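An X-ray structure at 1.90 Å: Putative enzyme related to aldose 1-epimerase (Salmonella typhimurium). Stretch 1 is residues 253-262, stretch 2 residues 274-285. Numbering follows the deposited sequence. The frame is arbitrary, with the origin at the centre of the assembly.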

ATOM      1  N   ASN A 253       8.843  -9.930  -6.456  1.00 17.79           N
ATOM      2  CA  ASN A 253       8.851  -8.917  -7.469  1.00 18.08           C
ATOM      3  C   ASN A 253       8.696  -7.558  -6.810  1.00 17.20           C
ATOM      4  O   ASN A 253       8.249  -7.467  -5.653  1.00 18.21           O
ATOM      5  CB  ASN A 253       7.605  -9.085  -8.403  1.00 17.14           C
ATOM      6  CG  ASN A 253       7.414 -10.498  -8.875  1.00 20.63           C
ATOM      7  OD1 ASN A 253       6.322 -11.087  -8.685  1.00 17.91           O
ATOM      8  ND2 ASN A 253       8.449 -11.062  -9.538  1.00 22.05           N
ATOM      9  N   VAL A 254       9.054  -6.515  -7.546  1.00 16.90           N
ATOM     10  CA  VAL A 254       8.658  -5.148  -7.173  1.00 16.94           C
ATOM     11  C   VAL A 254       7.927  -4.591  -8.356  1.00 17.13           C
ATOM     12  O   VAL A 254       8.296  -4.933  -9.470  1.00 17.47           O
ATOM     13  CB  VAL A 254       9.877  -4.301  -6.832  1.00 17.10           C
ATOM     14  CG1 VAL A 254       9.515  -2.785  -6.637  1.00 17.29           C
ATOM     15  CG2 VAL A 254      10.497  -4.871  -5.544  1.00 16.33           C
ATOM     16  N   VAL A 255       6.859  -3.800  -8.132  1.00 15.90           N
ATOM     17  CA  VAL A 255       6.200  -3.108  -9.210  1.00 17.54           C
ATOM     18  C   VAL A 255       6.375  -1.611  -9.083  1.00 19.23           C
ATOM     19  O   VAL A 255       6.242  -1.073  -7.977  1.00 19.48           O
ATOM     20  CB  VAL A 255       4.706  -3.480  -9.277  1.00 18.64           C
ATOM     21  CG1 VAL A 255       3.901  -2.540 -10.198  1.00 17.63           C
ATOM     22  CG2 VAL A 255       4.651  -4.921  -9.823  1.00 15.55           C
ATOM     23  N   GLY A 256       6.770  -0.971 -10.174  1.00 18.70           N
ATOM     24  CA  GLY A 256       6.792   0.478 -10.212  1.00 18.28           C
ATOM     25  C   GLY A 256       5.653   0.928 -11.127  1.00 20.42           C
ATOM     26  O   GLY A 256       5.534   0.434 -12.257  1.00 20.92           O
ATOM     27  N   TRP A 257       4.821   1.873 -10.655  1.00 19.48           N
ATOM     28  CA  TRP A 257       3.685   2.285 -11.473  1.00 20.56           C
ATOM     29  C   TRP A 257       3.430   3.771 -11.260  1.00 21.07           C
ATOM     30  O   TRP A 257       3.458   4.264 -10.125  1.00 20.87           O
ATOM     31  CB  TRP A 257       2.444   1.505 -11.049  1.00 20.83           C
ATOM     32  CG  TRP A 257       1.192   1.913 -11.759  1.00 22.39           C
ATOM     33  CD1 TRP A 257       0.936   1.786 -13.078  1.00 25.10           C
ATOM     34  CD2 TRP A 257       0.031   2.494 -11.164  1.00 23.75           C
ATOM     35  NE1 TRP A 257      -0.330   2.276 -13.369  1.00 26.36           N
ATOM     36  CE2 TRP A 257      -0.915   2.681 -12.189  1.00 24.85           C
ATOM     37  CE3 TRP A 257      -0.309   2.866  -9.852  1.00 23.03           C
ATOM     38  CZ2 TRP A 257      -2.183   3.244 -11.941  1.00 23.04           C
ATOM     39  CZ3 TRP A 257      -1.584   3.427  -9.597  1.00 23.11           C
ATOM     40  CH2 TRP A 257      -2.501   3.600 -10.642  1.00 25.12           C
ATOM     41  N   ASN A 258       3.164   4.464 -12.356  1.00 21.47           N
ATOM     42  CA  ASN A 258       2.477   5.771 -12.322  1.00 22.47           C
ATOM     43  C   ASN A 258       1.583   5.831 -13.545  1.00 22.34           C
ATOM     44  O   ASN A 258       2.012   5.440 -14.611  1.00 24.40           O
ATOM     45  CB  ASN A 258       3.468   6.919 -12.356  1.00 22.56           C
ATOM     46  CG  ASN A 258       2.765   8.283 -12.341  1.00 24.02           C
ATOM     47  OD1 ASN A 258       2.285   8.718 -13.378  1.00 23.79           O
ATOM     48  ND2 ASN A 258       2.725   8.970 -11.169  1.00 23.96           N
ATOM     49  N   PRO A 259       0.334   6.275 -13.388  1.00 23.60           N
ATOM     50  CA  PRO A 259      -0.655   6.108 -14.487  1.00 24.40           C
ATOM     51  C   PRO A 259      -0.411   7.108 -15.586  1.00 25.84           C
ATOM     52  O   PRO A 259      -0.870   6.900 -16.689  1.00 27.15           O
ATOM     53  CB  PRO A 259      -1.990   6.407 -13.805  1.00 25.20           C
ATOM     54  CG  PRO A 259      -1.679   7.270 -12.596  1.00 22.30           C
ATOM     55  CD  PRO A 259      -0.278   6.845 -12.159  1.00 23.60           C
ATOM     56  N   GLY A 260       0.344   8.176 -15.298  1.00 25.82           N
ATOM     57  CA  GLY A 260       0.460   9.285 -16.256  1.00 26.07           C
ATOM     58  C   GLY A 260      -0.866  10.066 -16.389  1.00 27.60           C
ATOM     59  O   GLY A 260      -1.884   9.717 -15.789  1.00 26.65           O
ATOM     60  N   PRO A 261      -0.881  11.097 -17.252  1.00 28.42           N
ATOM     61  CA  PRO A 261      -1.995  12.046 -17.243  1.00 28.66           C
ATOM     62  C   PRO A 261      -3.352  11.562 -17.811  1.00 29.99           C
ATOM     63  O   PRO A 261      -4.384  11.812 -17.172  1.00 30.30           O
ATOM     64  CB  PRO A 261      -1.420  13.256 -18.000  1.00 29.31           C
ATOM     65  CG  PRO A 261      -0.426  12.698 -18.895  1.00 30.40           C
ATOM     66  CD  PRO A 261       0.164  11.469 -18.214  1.00 27.78           C
ATOM     67  N   ALA A 262      -3.368  10.882 -18.971  1.00 29.43           N
ATOM     68  CA  ALA A 262      -4.629  10.352 -19.557  1.00 30.14           C
ATOM     69  C   ALA A 262      -5.408   9.470 -18.569  1.00 30.26           C
ATOM     70  O   ALA A 262      -6.606   9.698 -18.277  1.00 30.02           O
ATOM     71  CB  ALA A 262      -4.323   9.554 -20.828  1.00 30.37           C
TER
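Stretch 2 274-285: GYKTFVCVETVY

Stretch 2 opens with a short 3-10 segment, residues 274-276, followed by Thr277, whose N bonds back to Gly274 O at 3.1 Å, and then extends as a strand from Phe278 to Tyr285. This strand runs antiparallel to strand 253-258, with 161° between their N-to-C directions and a closest axial approach of 4.6 Å. The register pairs Asn253 with Val284, Val255 with Glu282 and Trp257 with Cys280, each closed by two backbone hydrogen bonds: Asn253 N to Val284 O and Val284 N to Asn253 O, both 3.0 Å; Val255 N to Glu282 O, 3.1 Å, and Glu282 N to Val255 O, 2.8 Å; Trp257 N to Cys280 O and Cys280 N to Trp257 O, both 2.9 Å. Between them lie the non-hydrogen-bonded pairs Val254-Thr283 and Gly256-Val281, where CA-H...O contacts such as Gly256 CA to Cys280 O, 3.2 Å, add to the ladder.

Side chains alternate between the two faces of the sheet. Asn253, Val255 and Trp257 share one face with Cys280, Glu282 and Val284. The beta-branched valines suit extended backbone and pack well here: Val255 CG2 lies 3.7 Å from Val284 CG2. Further along, the slim thiol of Cys280 fits at the edge of the indole, its SG 3.5 Å from Trp257 CE3. On the other face Val254 CG1 meets Val281 CG1 at 3.9 Å, whereas Gly256 offers no side chain to Val281.

Beyond the ladder, Asn258 ties the end of its strand to the start of stretch 2. An amide can donate and accept at once, and this one does both: ND2 donates to Tyr275 O at 2.8 Å and to Phe278 O at 2.7 Å, while OD1 accepts from Gly260 N at 2.8 Å, a capping bond at the turn that leads into a helix. ND2 also lies over one face of the Phe278 ring. That ring meets the indole obliquely, with Phe278 CE1 4.0 Å from Trp257 CZ3, and its CZ comes within 3.4 Å of Pro259 CD.

Tyr275 points toward stretch 1 and has the largest area covered by the opposing stretch. Gly260 C and Pro261 CA lie over one face of its ring; Pro261 CD makes a CH-pi contact with that ring, and Pro261 CB approaches Tyr275 CZ at 3.5 Å. A flat aromatic surface suits the compact proline. Gly260 has a positive phi of 69°, which favours glycine, and a CB there would clash with Pro261 CD.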

ATOM      1  N   GLY A 274      -3.548  14.053 -10.199  1.00 26.49           N
ATOM      2  CA  GLY A 274      -3.011  13.195  -9.107  1.00 25.61           C
ATOM      3  C   GLY A 274      -1.681  12.530  -9.418  1.00 25.48           C
ATOM      4  O   GLY A 274      -0.785  12.414  -8.545  1.00 24.54           O
ATOM      5  N   TYR A 275      -1.539  12.069 -10.654  1.00 24.75           N
ATOM      6  CA  TYR A 275      -0.322  11.359 -11.082  1.00 25.02           C
ATOM      7  C   TYR A 275       0.950  12.173 -10.883  1.00 25.05           C
ATOM      8  O   TYR A 275       2.016  11.604 -10.764  1.00 25.51           O
ATOM      9  CB  TYR A 275      -0.416  10.932 -12.540  1.00 24.90           C
ATOM     10  CG  TYR A 275      -0.169  12.118 -13.496  1.00 27.54           C
ATOM     11  CD1 TYR A 275       1.085  12.296 -14.123  1.00 26.47           C
ATOM     12  CD2 TYR A 275      -1.157  13.078 -13.707  1.00 25.52           C
ATOM     13  CE1 TYR A 275       1.334  13.382 -14.958  1.00 28.22           C
ATOM     14  CE2 TYR A 275      -0.919  14.163 -14.532  1.00 28.55           C
ATOM     15  CZ  TYR A 275       0.322  14.297 -15.159  1.00 28.03           C
ATOM     16  OH  TYR A 275       0.522  15.385 -15.990  1.00 30.68           O
ATOM     17  N   LYS A 276       0.837  13.499 -10.829  1.00 24.99           N
ATOM     18  CA  LYS A 276       1.966  14.372 -10.602  1.00 25.32           C
ATOM     19  C   LYS A 276       2.691  14.161  -9.259  1.00 24.61           C
ATOM     20  O   LYS A 276       3.872  14.428  -9.177  1.00 24.64           O
ATOM     21  CB  LYS A 276       1.537  15.837 -10.689  1.00 25.84           C
ATOM     22  CG  LYS A 276       1.292  16.204 -12.160  1.00 27.33           C
ATOM     23  CD  LYS A 276       0.917  17.658 -12.335  1.00 33.37           C
ATOM     24  CE  LYS A 276       0.910  18.004 -13.830  1.00 38.78           C
ATOM     25  NZ  LYS A 276       0.769  19.487 -14.078  1.00 40.91           N
ATOM     26  N   THR A 277       1.960  13.755  -8.218  1.00 22.50           N
ATOM     27  CA  THR A 277       2.531  13.758  -6.881  1.00 21.50           C
ATOM     28  C   THR A 277       2.600  12.385  -6.198  1.00 21.78           C
ATOM     29  O   THR A 277       2.768  12.298  -4.962  1.00 20.59           O
ATOM     30  CB  THR A 277       1.836  14.780  -5.969  1.00 22.06           C
ATOM     31  OG1 THR A 277       0.414  14.572  -6.017  1.00 22.87           O
ATOM     32  CG2 THR A 277       2.176  16.207  -6.477  1.00 23.26           C
ATOM     33  N   PHE A 278       2.550  11.319  -7.001  1.00 21.06           N
ATOM     34  CA  PHE A 278       2.883  10.002  -6.449  1.00 21.04           C
ATOM     35  C   PHE A 278       3.624   9.103  -7.406  1.00 20.89           C
ATOM     36  O   PHE A 278       3.556   9.276  -8.648  1.00 21.26           O
ATOM     37  CB  PHE A 278       1.635   9.307  -5.874  1.00 20.46           C
ATOM     38  CG  PHE A 278       0.745   8.652  -6.926  1.00 22.27           C
ATOM     39  CD1 PHE A 278       0.979   7.339  -7.366  1.00 21.36           C
ATOM     40  CD2 PHE A 278      -0.333   9.363  -7.468  1.00 21.85           C
ATOM     41  CE1 PHE A 278       0.160   6.747  -8.336  1.00 22.21           C
ATOM     42  CE2 PHE A 278      -1.180   8.757  -8.432  1.00 20.91           C
ATOM     43  CZ  PHE A 278      -0.932   7.461  -8.839  1.00 22.14           C
ATOM     44  N   VAL A 279       4.323   8.120  -6.829  1.00 20.17           N
ATOM     45  CA  VAL A 279       4.815   6.975  -7.587  1.00 20.35           C
ATOM     46  C   VAL A 279       4.489   5.763  -6.718  1.00 20.43           C
ATOM     47  O   VAL A 279       4.608   5.836  -5.482  1.00 19.27           O
ATOM     48  CB  VAL A 279       6.340   7.055  -7.890  1.00 19.35           C
ATOM     49  CG1 VAL A 279       7.212   7.001  -6.604  1.00 20.94           C
ATOM     50  CG2 VAL A 279       6.813   5.985  -8.833  1.00 18.15           C
ATOM     51  N   CYS A 280       4.056   4.681  -7.366  1.00 19.63           N
ATOM     52  CA  CYS A 280       3.879   3.423  -6.645  1.00 19.96           C
ATOM     53  C   CYS A 280       5.088   2.553  -6.730  1.00 18.89           C
ATOM     54  O   CYS A 280       5.575   2.270  -7.834  1.00 19.89           O
ATOM     55  CB  CYS A 280       2.642   2.643  -7.135  1.00 18.67           C
ATOM     56  SG  CYS A 280       1.112   3.434  -6.668  1.00 20.39           S
ATOM     57  N   VAL A 281       5.565   2.104  -5.558  1.00 17.42           N
ATOM     58  CA  VAL A 281       6.656   1.126  -5.491  1.00 18.83           C
ATOM     59  C   VAL A 281       6.132   0.021  -4.564  1.00 19.46           C
ATOM     60  O   VAL A 281       6.026   0.196  -3.319  1.00 18.73           O
ATOM     61  CB  VAL A 281       8.031   1.746  -4.973  1.00 19.74           C
ATOM     62  CG1 VAL A 281       9.122   0.635  -4.738  1.00 18.64           C
ATOM     63  CG2 VAL A 281       8.544   2.916  -5.888  1.00 17.00           C
ATOM     64  N   GLU A 282       5.765  -1.108  -5.184  1.00 18.22           N
ATOM     65  CA  GLU A 282       4.928  -2.123  -4.553  1.00 17.51           C
ATOM     66  C   GLU A 282       5.758  -3.352  -4.222  1.00 17.29           C
ATOM     67  O   GLU A 282       6.581  -3.771  -5.045  1.00 18.18           O
ATOM     68  CB  GLU A 282       3.831  -2.531  -5.553  1.00 18.13           C
ATOM     69  CG  GLU A 282       3.110  -1.308  -6.123  1.00 17.67           C
ATOM     70  CD  GLU A 282       2.084  -1.690  -7.176  1.00 22.15           C
ATOM     71  OE1 GLU A 282       1.611  -2.833  -7.175  1.00 25.54           O
ATOM     72  OE2 GLU A 282       1.717  -0.806  -7.968  1.00 23.01           O
ATOM     73  N   THR A 283       5.517  -3.943  -3.065  1.00 17.80           N
ATOM     74  CA  THR A 283       6.123  -5.252  -2.704  1.00 16.83           C
ATOM     75  C   THR A 283       5.191  -6.321  -3.193  1.00 18.76           C
ATOM     76  O   THR A 283       4.011  -6.354  -2.802  1.00 16.77           O
ATOM     77  CB  THR A 283       6.275  -5.411  -1.189  1.00 17.99           C
ATOM     78  OG1 THR A 283       7.047  -4.313  -0.682  1.00 16.31           O
ATOM     79  CG2 THR A 283       7.014  -6.687  -0.878  1.00 16.91           C
ATOM     80  N   VAL A 284       5.705  -7.223  -4.015  1.00 18.66           N
ATOM     81  CA  VAL A 284       4.804  -8.068  -4.835  1.00 17.55           C
ATOM     82  C   VAL A 284       5.203  -9.533  -4.833  1.00 17.59           C
ATOM     83  O   VAL A 284       6.379  -9.855  -4.834  1.00 18.91           O
ATOM     84  CB  VAL A 284       4.722  -7.507  -6.295  1.00 19.06           C
ATOM     85  CG1 VAL A 284       3.916  -8.440  -7.259  1.00 19.17           C
ATOM     86  CG2 VAL A 284       4.107  -6.067  -6.328  1.00 17.90           C
ATOM     87  N   TYR A 285       4.218 -10.439  -4.854  1.00 18.41           N
ATOM     88  CA  TYR A 285       4.517 -11.850  -5.039  1.00 18.41           C
ATOM     89  C   TYR A 285       3.569 -12.272  -6.167  1.00 19.41           C
ATOM     90  O   TYR A 285       2.446 -12.605  -5.895  1.00 19.42           O
ATOM     91  CB  TYR A 285       4.243 -12.618  -3.765  1.00 18.34           C
ATOM     92  CG  TYR A 285       5.040 -13.920  -3.722  1.00 18.12           C
ATOM     93  CD1 TYR A 285       6.091 -14.097  -2.809  1.00 18.56           C
ATOM     94  CD2 TYR A 285       4.799 -14.934  -4.660  1.00 16.72           C
ATOM     95  CE1 TYR A 285       6.887 -15.292  -2.764  1.00 18.91           C
ATOM     96  CE2 TYR A 285       5.585 -16.159  -4.625  1.00 21.63           C
ATOM     97  CZ  TYR A 285       6.594 -16.331  -3.672  1.00 23.52           C
ATOM     98  OH  TYR A 285       7.339 -17.512  -3.617  1.00 23.48           O
TER